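Local coordinates for zinc transport protein ZntB (Vibrio parahaemolyticus RIMD 2210633, PDB 3CK6) that probably takes up zinc as a zinc-proton symporter of the CorA family, its cytoplasmic domain forming a funnel-shaped homopentamer, at residues Y34-L39 with A106-R111; D63-S68 with S97-Y102; R116-I121 with N139-G144. The protein carries 1 engineered substitution. All blocks are in the same frame, centred on the assembly; numbering follows the deposited sequence.

Interaction 1: residues Y34-L39 with A106-R111; sequences YHCERL and ALISTR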
ATOM      1  N   TYR E  34      32.785 -16.744 -15.042  1.00 26.00           N
ATOM      2  CA  TYR E  34      33.925 -15.863 -14.869  1.00 26.04           C
ATOM      3  C   TYR E  34      33.657 -15.037 -13.609  1.00 26.27           C
ATOM      4  O   TYR E  34      32.697 -14.266 -13.560  1.00 27.25           O
ATOM      5  CB  TYR E  34      34.075 -14.940 -16.082  1.00 25.84           C
ATOM      6  CG  TYR E  34      34.141 -15.695 -17.398  1.00 26.07           C
ATOM      7  CD1 TYR E  34      35.375 -16.078 -17.942  1.00 25.90           C
ATOM      8  CD2 TYR E  34      32.979 -16.072 -18.071  1.00 26.58           C
ATOM      9  CE1 TYR E  34      35.449 -16.805 -19.132  1.00 24.40           C
ATOM     10  CE2 TYR E  34      33.048 -16.806 -19.256  1.00 26.55           C
ATOM     11  CZ  TYR E  34      34.287 -17.152 -19.784  1.00 25.21           C
ATOM     12  OH  TYR E  34      34.342 -17.896 -20.957  1.00 27.84           O
ATOM     13  N   HIS E  35      34.485 -15.208 -12.584  1.00 26.15           N
ATOM     14  CA  HIS E  35      34.362 -14.408 -11.370  1.00 26.55           C
ATOM     15  C   HIS E  35      35.467 -13.355 -11.406  1.00 26.57           C
ATOM     16  O   HIS E  35      36.641 -13.715 -11.563  1.00 26.49           O
ATOM     17  CB  HIS E  35      34.524 -15.301 -10.138  1.00 26.84           C
ATOM     18  CG  HIS E  35      34.172 -14.626  -8.857  1.00 26.43           C
ATOM     19  ND1 HIS E  35      32.973 -13.979  -8.668  1.00 26.35           N
ATOM     20  CD2 HIS E  35      34.847 -14.530  -7.685  1.00 27.93           C
ATOM     21  CE1 HIS E  35      32.933 -13.490  -7.439  1.00 28.32           C
ATOM     22  NE2 HIS E  35      34.056 -13.813  -6.823  1.00 27.69           N
ATOM     23  N   CYS E  36      35.096 -12.076 -11.292  1.00 26.19           N
ATOM     24  CA  CYS E  36      36.021 -10.954 -11.568  1.00 26.91           C
ATOM     25  C   CYS E  36      36.073  -9.860 -10.493  1.00 27.43           C
ATOM     26  O   CYS E  36      35.118  -9.669  -9.744  1.00 26.57           O
ATOM     27  CB  CYS E  36      35.675 -10.274 -12.891  1.00 26.72           C
ATOM     28  SG  CYS E  36      35.476 -11.433 -14.265  1.00 30.07           S
ATOM     29  N   GLU E  37      37.207  -9.153 -10.462  1.00 27.78           N
ATOM     30  CA  GLU E  37      37.390  -7.949  -9.653  1.00 29.62           C
ATOM     31  C   GLU E  37      36.754  -6.748 -10.361  1.00 30.11           C
ATOM     32  O   GLU E  37      37.187  -6.346 -11.432  1.00 30.14           O
ATOM     33  CB  GLU E  37      38.880  -7.687  -9.391  1.00 29.65           C
ATOM     34  CG  GLU E  37      39.615  -8.799  -8.618  1.00 31.12           C
ATOM     35  CD  GLU E  37      39.392  -8.763  -7.105  1.00 34.28           C
ATOM     36  OE1 GLU E  37      38.367  -8.199  -6.656  1.00 34.16           O
ATOM     37  OE2 GLU E  37      40.249  -9.305  -6.363  1.00 32.33           O
ATOM     38  N   ARG E  38      35.711  -6.193  -9.760  1.00 30.45           N
ATOM     39  CA  ARG E  38      34.982  -5.093 -10.371  1.00 31.72           C
ATOM     40  C   ARG E  38      35.823  -3.814 -10.508  1.00 32.16           C
ATOM     41  O   ARG E  38      35.618  -3.043 -11.451  1.00 32.89           O
ATOM     42  CB  ARG E  38      33.695  -4.819  -9.588  1.00 31.96           C
ATOM     43  CG  ARG E  38      32.834  -3.686 -10.126  1.00 33.69           C
ATOM     44  CD  ARG E  38      31.385  -3.819  -9.666  1.00 33.19           C
ATOM     45  NE  ARG E  38      31.249  -3.525  -8.236  1.00 34.88           N
ATOM     46  CZ  ARG E  38      30.903  -4.422  -7.315  1.00 34.87           C
ATOM     47  NH1 ARG E  38      30.814  -4.036  -6.048  1.00 36.07           N
ATOM     48  NH2 ARG E  38      30.653  -5.699  -7.654  1.00 30.04           N
ATOM     49  N   LEU E  39      36.774  -3.605  -9.597  1.00 32.72           N
ATOM     50  CA  LEU E  39      37.569  -2.367  -9.573  1.00 33.84           C
ATOM     51  C   LEU E  39      38.881  -2.410 -10.339  1.00 33.96           C
ATOM     52  O   LEU E  39      39.621  -1.438 -10.365  1.00 35.00           O
ATOM     53  CB  LEU E  39      37.821  -1.900  -8.125  1.00 33.99           C
ATOM     54  CG  LEU E  39      36.574  -1.513  -7.325  1.00 36.18           C
ATOM     55  CD1 LEU E  39      36.950  -1.050  -5.919  1.00 38.45           C
ATOM     56  CD2 LEU E  39      35.743  -0.443  -8.041  1.00 37.08           C
ATOM     57  N   ALA E 106      26.976 -17.150 -20.817  1.00 26.65           N
ATOM     58  CA  ALA E 106      27.992 -17.188 -19.757  1.00 26.52           C
ATOM     59  C   ALA E 106      27.529 -16.393 -18.553  1.00 27.23           C
ATOM     60  O   ALA E 106      26.799 -15.409 -18.690  1.00 28.53           O
ATOM     61  CB  ALA E 106      29.303 -16.611 -20.258  1.00 26.68           C
ATOM     62  N   LEU E 107      28.006 -16.794 -17.382  1.00 26.65           N
ATOM     63  CA  LEU E 107      27.743 -16.077 -16.150  1.00 28.07           C
ATOM     64  C   LEU E 107      29.000 -15.339 -15.760  1.00 27.65           C
ATOM     65  O   LEU E 107      30.024 -15.967 -15.542  1.00 28.58           O
ATOM     66  CB  LEU E 107      27.394 -17.075 -15.050  1.00 27.96           C
ATOM     67  CG  LEU E 107      26.142 -16.956 -14.177  1.00 32.08           C
ATOM     68  CD1 LEU E 107      26.537 -16.912 -12.680  1.00 35.23           C
ATOM     69  CD2 LEU E 107      25.175 -15.833 -14.585  1.00 31.79           C
ATOM     70  N   ILE E 108      28.919 -14.018 -15.695  1.00 27.80           N
ATOM     71  CA  ILE E 108      30.027 -13.163 -15.267  1.00 27.82           C
ATOM     72  C   ILE E 108      29.595 -12.491 -13.964  1.00 28.18           C
ATOM     73  O   ILE E 108      28.619 -11.739 -13.944  1.00 27.64           O
ATOM     74  CB  ILE E 108      30.357 -12.054 -16.298  1.00 27.65           C
ATOM     75  CG1 ILE E 108      30.686 -12.628 -17.685  1.00 27.25           C
ATOM     76  CG2 ILE E 108      31.496 -11.175 -15.812  1.00 28.26           C
ATOM     77  CD1 ILE E 108      30.752 -11.512 -18.760  1.00 29.14           C
ATOM     78  N   SER E 109      30.313 -12.785 -12.886  1.00 28.66           N
ATOM     79  CA  SER E 109      30.050 -12.135 -11.616  1.00 29.41           C
ATOM     80  C   SER E 109      31.219 -11.244 -11.238  1.00 30.06           C
ATOM     81  O   SER E 109      32.380 -11.562 -11.536  1.00 30.12           O
ATOM     82  CB  SER E 109      29.744 -13.159 -10.513  1.00 29.84           C
ATOM     83  OG  SER E 109      30.837 -14.023 -10.303  1.00 29.13           O
ATOM     84  N   THR E 110      30.907 -10.116 -10.591  1.00 30.17           N
ATOM     85  CA  THR E 110      31.909  -9.115 -10.252  1.00 30.54           C
ATOM     86  C   THR E 110      31.784  -8.783  -8.773  1.00 29.78           C
ATOM     87  O   THR E 110      30.673  -8.782  -8.215  1.00 30.27           O
ATOM     88  CB  THR E 110      31.809  -7.796 -11.087  1.00 31.32           C
ATOM     89  OG1 THR E 110      30.634  -7.050 -10.713  1.00 32.95           O
ATOM     90  CG2 THR E 110      31.828  -8.056 -12.602  1.00 32.29           C
ATOM     91  N   ARG E 111      32.926  -8.559  -8.136  1.00 29.91           N
ATOM     92  CA  ARG E 111      32.959  -8.274  -6.721  1.00 30.09           C
ATOM     93  C   ARG E 111      33.909  -7.111  -6.433  1.00 30.77           C
ATOM     94  O   ARG E 111      34.799  -6.799  -7.227  1.00 30.34           O
ATOM     95  CB  ARG E 111      33.407  -9.531  -5.942  1.00 30.15           C
ATOM     96  CG  ARG E 111      34.872  -9.940  -6.201  1.00 31.41           C
ATOM     97  CD  ARG E 111      35.611 -10.030  -4.900  1.00 32.25           C
ATOM     98  NE  ARG E 111      37.060 -10.197  -5.014  1.00 30.42           N
ATOM     99  CZ  ARG E 111      37.703 -11.322  -4.695  1.00 30.95           C
ATOM    100  NH1 ARG E 111      37.017 -12.387  -4.271  1.00 30.90           N
ATOM    101  NH2 ARG E 111      39.025 -11.394  -4.807  1.00 29.55           N
TER
HETATM  102  O   HOH W   1      37.475  -5.240  -7.188  1.00 25.18           O

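Interaction 2: residues D63-S68 with S97-Y102; sequences DESRPS and SIRILY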
ATOM      1  N   ASP E  63      29.766   3.218  -9.411  1.00 35.23           N
ATOM      2  CA  ASP E  63      30.050   3.368  -7.983  1.00 36.13           C
ATOM      3  C   ASP E  63      28.864   2.905  -7.127  1.00 35.55           C
ATOM      4  O   ASP E  63      29.029   2.066  -6.226  1.00 36.85           O
ATOM      5  CB  ASP E  63      30.420   4.818  -7.648  1.00 37.21           C
ATOM      6  CG  ASP E  63      30.916   4.981  -6.213  1.00 41.84           C
ATOM      7  OD1 ASP E  63      31.307   3.958  -5.591  1.00 46.41           O
ATOM      8  OD2 ASP E  63      30.921   6.135  -5.696  1.00 47.35           O
ATOM      9  N   GLU E  64      27.675   3.433  -7.415  1.00 33.93           N
ATOM     10  CA  GLU E  64      26.487   3.160  -6.603  1.00 32.90           C
ATOM     11  C   GLU E  64      25.640   2.088  -7.271  1.00 31.27           C
ATOM     12  O   GLU E  64      25.703   1.914  -8.496  1.00 30.60           O
ATOM     13  CB  GLU E  64      25.643   4.425  -6.431  1.00 33.51           C
ATOM     14  CG  GLU E  64      26.410   5.720  -6.007  1.00 37.67           C
ATOM     15  CD  GLU E  64      26.433   5.973  -4.499  1.00 43.04           C
ATOM     16  OE1 GLU E  64      26.633   7.153  -4.094  1.00 47.33           O
ATOM     17  OE2 GLU E  64      26.255   5.013  -3.711  1.00 45.58           O
ATOM     18  N   SER E  65      24.853   1.370  -6.468  1.00 29.29           N
ATOM     19  CA  SER E  65      23.969   0.327  -6.991  1.00 27.71           C
ATOM     20  C   SER E  65      22.886  -0.008  -5.967  1.00 26.54           C
ATOM     21  O   SER E  65      23.018   0.314  -4.770  1.00 24.89           O
ATOM     22  CB  SER E  65      24.771  -0.939  -7.325  1.00 27.90           C
ATOM     23  OG  SER E  65      25.395  -1.426  -6.135  1.00 29.94           O
ATOM     24  N   ARG E  66      21.810  -0.628  -6.448  1.00 24.81           N
ATOM     25  CA  ARG E  66      20.818  -1.272  -5.597  1.00 25.21           C
ATOM     26  C   ARG E  66      20.534  -2.698  -6.126  1.00 25.17           C
ATOM     27  O   ARG E  66      20.638  -2.956  -7.333  1.00 25.35           O
ATOM     28  CB  ARG E  66      19.539  -0.449  -5.531  1.00 25.32           C
ATOM     29  CG  ARG E  66      18.765  -0.482  -6.865  1.00 26.22           C
ATOM     30  CD  ARG E  66      17.502   0.354  -6.784  1.00 28.36           C
ATOM     31  NE  ARG E  66      16.376  -0.291  -6.097  1.00 29.63           N
ATOM     32  CZ  ARG E  66      15.483  -1.099  -6.674  1.00 29.15           C
ATOM     33  NH1 ARG E  66      15.577  -1.425  -7.965  1.00 29.38           N
ATOM     34  NH2 ARG E  66      14.477  -1.584  -5.954  1.00 26.52           N
ATOM     35  N   PRO E  67      20.185  -3.642  -5.225  1.00 25.47           N
ATOM     36  CA  PRO E  67      19.763  -4.934  -5.783  1.00 24.64           C
ATOM     37  C   PRO E  67      18.619  -4.779  -6.786  1.00 25.52           C
ATOM     38  O   PRO E  67      17.654  -4.035  -6.556  1.00 25.37           O
ATOM     39  CB  PRO E  67      19.299  -5.728  -4.558  1.00 25.51           C
ATOM     40  CG  PRO E  67      20.102  -5.113  -3.406  1.00 24.40           C
ATOM     41  CD  PRO E  67      20.180  -3.638  -3.747  1.00 24.52           C
ATOM     42  N   SER E  68      18.738  -5.493  -7.900  1.00 25.46           N
ATOM     43  CA  SER E  68      17.804  -5.334  -8.988  1.00 26.97           C
ATOM     44  C   SER E  68      18.032  -6.388 -10.053  1.00 26.92           C
ATOM     45  O   SER E  68      19.108  -7.003 -10.146  1.00 27.84           O
ATOM     46  CB  SER E  68      17.933  -3.939  -9.623  1.00 26.56           C
ATOM     47  OG  SER E  68      19.300  -3.586  -9.801  1.00 29.24           O
ATOM     48  N   SER E  97      28.169  -5.435  -2.696  1.00 31.05           N
ATOM     49  CA  SER E  97      27.401  -5.621  -3.924  1.00 29.75           C
ATOM     50  C   SER E  97      28.081  -6.642  -4.850  1.00 29.35           C
ATOM     51  O   SER E  97      29.273  -6.511  -5.169  1.00 29.08           O
ATOM     52  CB  SER E  97      27.226  -4.290  -4.643  1.00 29.37           C
ATOM     53  OG  SER E  97      26.453  -4.504  -5.807  1.00 29.71           O
ATOM     54  N   ILE E  98      27.308  -7.650  -5.256  1.00 28.32           N
ATOM     55  CA  ILE E  98      27.741  -8.658  -6.219  1.00 28.63           C
ATOM     56  C   ILE E  98      26.921  -8.402  -7.499  1.00 27.87           C
ATOM     57  O   ILE E  98      25.684  -8.412  -7.474  1.00 26.75           O
ATOM     58  CB  ILE E  98      27.480 -10.094  -5.709  1.00 29.01           C
ATOM     59  CG1 ILE E  98      28.271 -10.429  -4.434  1.00 31.60           C
ATOM     60  CG2 ILE E  98      27.721 -11.150  -6.862  1.00 29.63           C
ATOM     61  CD1 ILE E  98      29.771 -10.225  -4.544  1.00 36.90           C
ATOM     62  N   ARG E  99      27.608  -8.109  -8.593  1.00 27.65           N
ATOM     63  CA  ARG E  99      26.909  -7.735  -9.802  1.00 27.38           C
ATOM     64  C   ARG E  99      27.176  -8.769 -10.884  1.00 27.18           C
ATOM     65  O   ARG E  99      28.313  -9.055 -11.254  1.00 26.90           O
ATOM     66  CB  ARG E  99      27.260  -6.337 -10.223  1.00 28.11           C
ATOM     67  CG  ARG E  99      27.199  -5.380  -9.011  1.00 27.29           C
ATOM     68  CD  ARG E  99      27.347  -4.033  -9.453  1.00 29.72           C
ATOM     69  NE  ARG E  99      27.545  -3.140  -8.321  1.00 29.39           N
ATOM     70  CZ  ARG E  99      28.094  -1.942  -8.431  1.00 27.73           C
ATOM     71  NH1 ARG E  99      28.545  -1.527  -9.613  1.00 27.20           N
ATOM     72  NH2 ARG E  99      28.246  -1.186  -7.344  1.00 27.42           N
ATOM     73  N   ILE E 100      26.088  -9.330 -11.363  1.00 26.85           N
ATOM     74  CA  ILE E 100      26.156 -10.508 -12.181  1.00 27.68           C
ATOM     75  C   ILE E 100      25.515 -10.233 -13.536  1.00 28.15           C
ATOM     76  O   ILE E 100      24.386  -9.730 -13.610  1.00 27.55           O
ATOM     77  CB  ILE E 100      25.391 -11.692 -11.502  1.00 27.82           C
ATOM     78  CG1 ILE E 100      26.001 -12.044 -10.144  1.00 29.00           C
ATOM     79  CG2 ILE E 100      25.266 -12.909 -12.476  1.00 27.32           C
ATOM     80  CD1 ILE E 100      25.221 -13.123  -9.445  1.00 29.69           C
ATOM     81  N   LEU E 101      26.232 -10.606 -14.591  1.00 28.38           N
ATOM     82  CA  LEU E 101      25.738 -10.536 -15.954  1.00 29.57           C
ATOM     83  C   LEU E 101      25.543 -11.947 -16.456  1.00 29.31           C
ATOM     84  O   LEU E 101      26.444 -12.770 -16.333  1.00 30.16           O
ATOM     85  CB  LEU E 101      26.798  -9.831 -16.825  1.00 30.01           C
ATOM     86  CG  LEU E 101      26.475  -9.067 -18.108  1.00 33.21           C
ATOM     87  CD1 LEU E 101      25.535  -7.899 -17.847  1.00 33.93           C
ATOM     88  CD2 LEU E 101      27.777  -8.549 -18.748  1.00 31.52           C
ATOM     89  N   TYR E 102      24.370 -12.251 -17.015  1.00 29.19           N
ATOM     90  CA  TYR E 102      24.217 -13.471 -17.834  1.00 28.31           C
ATOM     91  C   TYR E 102      24.186 -12.992 -19.282  1.00 28.66           C
ATOM     92  O   TYR E 102      23.300 -12.251 -19.674  1.00 27.89           O
ATOM     93  CB  TYR E 102      22.952 -14.245 -17.458  1.00 28.48           C
ATOM     94  CG  TYR E 102      22.678 -15.533 -18.255  1.00 29.39           C
ATOM     95  CD1 TYR E 102      23.612 -16.575 -18.292  1.00 30.31           C
ATOM     96  CD2 TYR E 102      21.471 -15.722 -18.906  1.00 28.68           C
ATOM     97  CE1 TYR E 102      23.368 -17.757 -19.010  1.00 27.60           C
ATOM     98  CE2 TYR E 102      21.193 -16.935 -19.624  1.00 27.85           C
ATOM     99  CZ  TYR E 102      22.156 -17.937 -19.656  1.00 27.78           C
ATOM    100  OH  TYR E 102      21.936 -19.113 -20.336  1.00 29.80           O
TER

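Interaction 3: residues R116-I121 with N139-G144; sequences RAIMEI and NQIIEG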
ATOM      1  N   ARG E 116      31.786 -14.628   1.464  1.00 31.44           N
ATOM      2  CA  ARG E 116      31.983 -15.961   2.016  1.00 31.57           C
ATOM      3  C   ARG E 116      31.121 -16.983   1.253  1.00 30.50           C
ATOM      4  O   ARG E 116      31.571 -18.083   1.000  1.00 30.11           O
ATOM      5  CB  ARG E 116      31.699 -15.997   3.523  1.00 32.35           C
ATOM      6  CG  ARG E 116      31.775 -17.395   4.129  1.00 36.55           C
ATOM      7  CD  ARG E 116      33.091 -17.679   4.857  1.00 43.89           C
ATOM      8  NE  ARG E 116      34.257 -17.807   3.972  1.00 49.36           N
ATOM      9  CZ  ARG E 116      34.941 -18.938   3.762  1.00 51.87           C
ATOM     10  NH1 ARG E 116      34.579 -20.074   4.354  1.00 52.19           N
ATOM     11  NH2 ARG E 116      35.996 -18.932   2.952  1.00 52.93           N
ATOM     12  N   ALA E 117      29.912 -16.586   0.864  1.00 29.39           N
ATOM     13  CA  ALA E 117      29.008 -17.444   0.054  1.00 29.76           C
ATOM     14  C   ALA E 117      29.651 -17.963  -1.244  1.00 29.66           C
ATOM     15  O   ALA E 117      29.565 -19.154  -1.584  1.00 29.71           O
ATOM     16  CB  ALA E 117      27.746 -16.676  -0.275  1.00 30.18           C
ATOM     17  N   ILE E 118      30.280 -17.056  -1.985  1.00 28.93           N
ATOM     18  CA  ILE E 118      30.969 -17.433  -3.215  1.00 28.15           C
ATOM     19  C   ILE E 118      32.280 -18.220  -2.974  1.00 27.76           C
ATOM     20  O   ILE E 118      32.570 -19.156  -3.707  1.00 26.17           O
ATOM     21  CB  ILE E 118      31.148 -16.220  -4.164  1.00 28.80           C
ATOM     22  CG1 ILE E 118      29.758 -15.750  -4.645  1.00 29.89           C
ATOM     23  CG2 ILE E 118      32.013 -16.623  -5.385  1.00 26.99           C
ATOM     24  CD1 ILE E 118      29.753 -14.429  -5.371  1.00 32.08           C
HETATM   25  N   MSE E 119      33.042 -17.867  -1.934  1.00 27.70           N
HETATM   26  CA  MSE E 119      34.179 -18.694  -1.503  1.00 29.49           C
HETATM   27  C   MSE E 119      33.795 -20.147  -1.269  1.00 28.18           C
HETATM   28  O   MSE E 119      34.516 -21.053  -1.680  1.00 28.22           O
HETATM   29  CB  MSE E 119      34.813 -18.160  -0.202  1.00 29.42           C
HETATM   30  CG  MSE E 119      35.348 -16.776  -0.322  1.00 31.81           C
HETATM   31 SE   MSE E 119      36.184 -16.228   1.315  0.70 35.17          SE
HETATM   32  CE  MSE E 119      35.601 -14.391   1.292  1.00 35.35           C
ATOM     33  N   GLU E 120      32.668 -20.363  -0.596  1.00 27.45           N
ATOM     34  CA  GLU E 120      32.204 -21.727  -0.285  1.00 27.90           C
ATOM     35  C   GLU E 120      31.863 -22.500  -1.567  1.00 26.69           C
ATOM     36  O   GLU E 120      32.188 -23.682  -1.684  1.00 27.33           O
ATOM     37  CB  GLU E 120      31.079 -21.704   0.763  1.00 27.47           C
ATOM     38  CG  GLU E 120      31.690 -21.350   2.160  1.00 29.42           C
ATOM     39  CD  GLU E 120      30.702 -21.069   3.301  1.00 30.67           C
ATOM     40  OE1 GLU E 120      29.473 -21.275   3.167  1.00 33.66           O
ATOM     41  OE2 GLU E 120      31.194 -20.626   4.370  1.00 35.79           O
ATOM     42  N   ILE E 121      31.281 -21.816  -2.544  1.00 26.04           N
ATOM     43  CA  ILE E 121      31.011 -22.437  -3.855  1.00 26.48           C
ATOM     44  C   ILE E 121      32.301 -22.773  -4.590  1.00 26.16           C
ATOM     45  O   ILE E 121      32.472 -23.897  -5.056  1.00 26.31           O
ATOM     46  CB  ILE E 121      30.053 -21.570  -4.719  1.00 26.60           C
ATOM     47  CG1 ILE E 121      28.672 -21.478  -4.035  1.00 26.51           C
ATOM     48  CG2 ILE E 121      29.973 -22.117  -6.156  1.00 26.63           C
ATOM     49  CD1 ILE E 121      27.850 -20.256  -4.418  1.00 27.48           C
ATOM     50  N   ASN E 139      21.599 -20.249  -8.520  1.00 27.07           N
ATOM     51  CA  ASN E 139      20.760 -20.649  -7.381  1.00 27.00           C
ATOM     52  C   ASN E 139      21.567 -20.726  -6.094  1.00 26.55           C
ATOM     53  O   ASN E 139      21.145 -20.213  -5.053  1.00 27.01           O
ATOM     54  CB  ASN E 139      20.096 -21.999  -7.717  1.00 25.74           C
ATOM     55  CG  ASN E 139      18.887 -22.330  -6.819  1.00 28.30           C
ATOM     56  OD1 ASN E 139      18.117 -23.228  -7.162  1.00 29.08           O
ATOM     57  ND2 ASN E 139      18.736 -21.642  -5.663  1.00 24.92           N
ATOM     58  N   GLN E 140      22.747 -21.337  -6.160  1.00 27.14           N
ATOM     59  CA  GLN E 140      23.620 -21.440  -4.980  1.00 27.42           C
ATOM     60  C   GLN E 140      24.174 -20.092  -4.526  1.00 27.21           C
ATOM     61  O   GLN E 140      24.332 -19.866  -3.331  1.00 27.41           O
ATOM     62  CB  GLN E 140      24.767 -22.410  -5.228  1.00 27.01           C
ATOM     63  CG  GLN E 140      24.338 -23.880  -5.266  1.00 29.01           C
ATOM     64  CD  GLN E 140      25.517 -24.840  -5.217  1.00 29.01           C
ATOM     65  OE1 GLN E 140      26.657 -24.440  -4.942  1.00 33.51           O
ATOM     66  NE2 GLN E 140      25.253 -26.116  -5.503  1.00 28.44           N
ATOM     67  N   ILE E 141      24.469 -19.198  -5.461  1.00 27.41           N
ATOM     68  CA  ILE E 141      24.895 -17.837  -5.091  1.00 28.17           C
ATOM     69  C   ILE E 141      23.787 -17.123  -4.297  1.00 28.24           C
ATOM     70  O   ILE E 141      24.032 -16.584  -3.203  1.00 27.93           O
ATOM     71  CB  ILE E 141      25.317 -16.992  -6.331  1.00 28.73           C
ATOM     72  CG1 ILE E 141      26.561 -17.606  -7.003  1.00 29.67           C
ATOM     73  CG2 ILE E 141      25.586 -15.500  -5.924  1.00 27.70           C
ATOM     74  CD1 ILE E 141      26.863 -17.046  -8.418  1.00 28.72           C
ATOM     75  N   ILE E 142      22.569 -17.145  -4.842  1.00 28.59           N
ATOM     76  CA  ILE E 142      21.409 -16.512  -4.211  1.00 29.05           C
ATOM     77  C   ILE E 142      21.170 -17.116  -2.815  1.00 29.07           C
ATOM     78  O   ILE E 142      21.116 -16.389  -1.815  1.00 28.22           O
ATOM     79  CB  ILE E 142      20.150 -16.584  -5.145  1.00 29.23           C
ATOM     80  CG1 ILE E 142      20.348 -15.705  -6.382  1.00 29.66           C
ATOM     81  CG2 ILE E 142      18.891 -16.166  -4.410  1.00 30.35           C
ATOM     82  CD1 ILE E 142      19.424 -16.045  -7.536  1.00 29.04           C
ATOM     83  N   GLU E 143      21.064 -18.447  -2.731  1.00 29.10           N
ATOM     84  CA  GLU E 143      20.849 -19.095  -1.440  1.00 29.61           C
ATOM     85  C   GLU E 143      22.040 -18.946  -0.479  1.00 29.31           C
ATOM     86  O   GLU E 143      21.849 -18.863   0.741  1.00 28.50           O
ATOM     87  CB  GLU E 143      20.481 -20.573  -1.595  1.00 30.08           C
ATOM     88  CG  GLU E 143      19.090 -20.804  -2.184  1.00 33.57           C
ATOM     89  CD  GLU E 143      17.952 -20.714  -1.144  1.00 39.27           C
ATOM     90  OE1 GLU E 143      17.945 -19.773  -0.308  1.00 38.91           O
ATOM     91  OE2 GLU E 143      17.039 -21.587  -1.181  1.00 41.11           O
ATOM     92  N   GLY E 144      23.258 -18.940  -1.017  1.00 28.73           N
ATOM     93  CA  GLY E 144      24.441 -18.756  -0.172  1.00 28.31           C
ATOM     94  C   GLY E 144      24.398 -17.400   0.531  1.00 28.12           C
ATOM     95  O   GLY E 144      24.628 -17.315   1.733  1.00 26.91           O
TER

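Interaction 1: residues Y34-L39 with A106-R111
Strands 32-37 and 106-111 form the parallel pair inside the mixed sheet of the CorA-type cytoplasmic domain, with neighbours 7-12 and 96-103 antiparallel to them on the outer sides. The backbones are joined through Y34 and C36, with C36 N, for example, donating to S109 O at 2.8 Å and C36 O accepting from R111 N.

One face carries the polar pairs. H35 has CG anti to the backbone N, and ND1, at the ring edge, meets S109 OG at 2.7 Å; the oxygen lies near the ring plane, and either atom could be the donor. W33 NE1 also bonds this hydroxyl, so two groups grip it. Further along, E37 and R111 run side by side, pointing the same way. R111 NE reaches E37 OE1 at 2.9 Å and R111 NH2 reaches E37 OE2 at 2.9 Å, a side-on, two-nitrogen salt bridge. The carboxylate and guanidinium planes stand 68° apart, so the nitrogens meet the oxygens from above the carboxylate plane. H35 and R111 cross at about a right angle, ring and guanidinium 89° apart.

Helix 43-49 packs on the face of Y34, C36, I108 and T110. There the Y34 ring presents its edge, CE2, to A106 CB at 3.9 Å, while its hydroxyl bonds Q29. Past the strand end, R38 crosses T110 at about a right angle with only a weak NH2 to OG1 bond, its firmer partner being S97 O and that of T110 being R99 O. R38 N donates to R111 O, and one water accepts from L39 N and donates to R111 O and, at 3.1 Å, to E37 OE1.

Interaction 2: residues D63-S68 with S97-Y102
The loop that follows helix 54-60 passes the start of strand 97-102 without pairing to it, S65 and S97 coming no nearer than 7.5 Å between their CA atoms. Side chains bridge the gap, and R99 does most of the work. Its CG lies anti to the carbonyl carbon and the chain is extended from CG to NE, which carries the guanidinium out from the strand, leaning back toward S97, to lie against the loop. There S65 CB rests over one face of the group, 3.5 Å from R99 NH2 and offset toward the rim, while D63 O sits at the edge near its plane, 3.5 Å from the same NH2.

S97, two residues back on the same side of the strand, helps to fix the rotation of the group: R99 NE donates to S97 OG at 3.1 Å, nearly straight (165°) and in the guanidinium plane. S65 OG, set between its own backbone N and carbonyl carbon, stands 3.1 Å from R99 NH2 and 3.3 Å from S97 OG.

R99 NH1 bonds both L60 O and A62 O, the carbonyl that ends helix 54-60 and one just beyond it, a setting that would probably favour positive charge. In the α/β cytoplasmic domain of this CorA family member, R99 thus fastens an inner strand of the mixed sheet to the C-terminal end of that helix. R38 packs against the guanidinium as well.

On either side of S65 the loop also meets a neighbouring subunit: E64 packs on its R221, and R66 forms a salt bridge with its E224 and a hydrogen bond with its N217. S68 OG donates to R66 O at 2.9 Å.

Interaction 3: residues R116-I121 with N139-G144
E120 OE2 has two cationic partners: K148 NZ from helix 134-161 and, in a longer salt bridge, R116 NH1 at 3.4 Å, one turn earlier in its own helix. The link to K148 spans the helix pair just beyond segment 139-144 and bounds a contact that is otherwise apolar. Helices 116-121 and 139-144 run obliquely, in broadly opposed directions, at 138° with their axes 8.9 Å apart, as part of the helical layer set against the β-sheet of the cytoplasmic domain.

Closest is the approach of A117 to G144, whose CA atoms are 4.8 Å apart: the methyl carbon A117 CB lies on the glycine backbone, 3.5 Å from G144 C. One turn on, I121 extends its long branch across the gap. With CG1 anti to the carbonyl carbon, I121 CD1 comes down on the peptide between Q140 and I141, 3.7 Å from I141 N, and also meets I141 CG1 at 3.9 Å. Q140 crosses the isoleucine obliquely and lays OE1 beside I121 CG1, and P131 touches both residues. I118 CD1 adds a looser contact with I141 CG2 at 4.3 Å.

Cohesion between the two segments therefore comes from close fit, A117 on G144 and I121 on the 140-141 peptide, methyl groups laid on backbone that impose little direction, with the charge pair of E120 and K148 lying beside it.

Following the chain from the N terminus, the first segment of these contacts lies on strand 32-37, and interaction 1 closes the longest loop when strand 106-111 pairs with it. Interaction 2 is nested within that loop: residues 63-68 are tied back to 97-102 on the strand that directly precedes and neighbours 106-111. Interaction 3 opens only afterwards, in series, where helix 116-126 leads out of strand 106-111 and packs on helix 134-161. The three meet physically. I108 O and L101 N are probably hydrogen-bonded between the strands, while I118 packs on H35 and I98, and I141 on L107 and I100. Together they join the sheet centre, the loop facing a neighbouring subunit and the overlying helices.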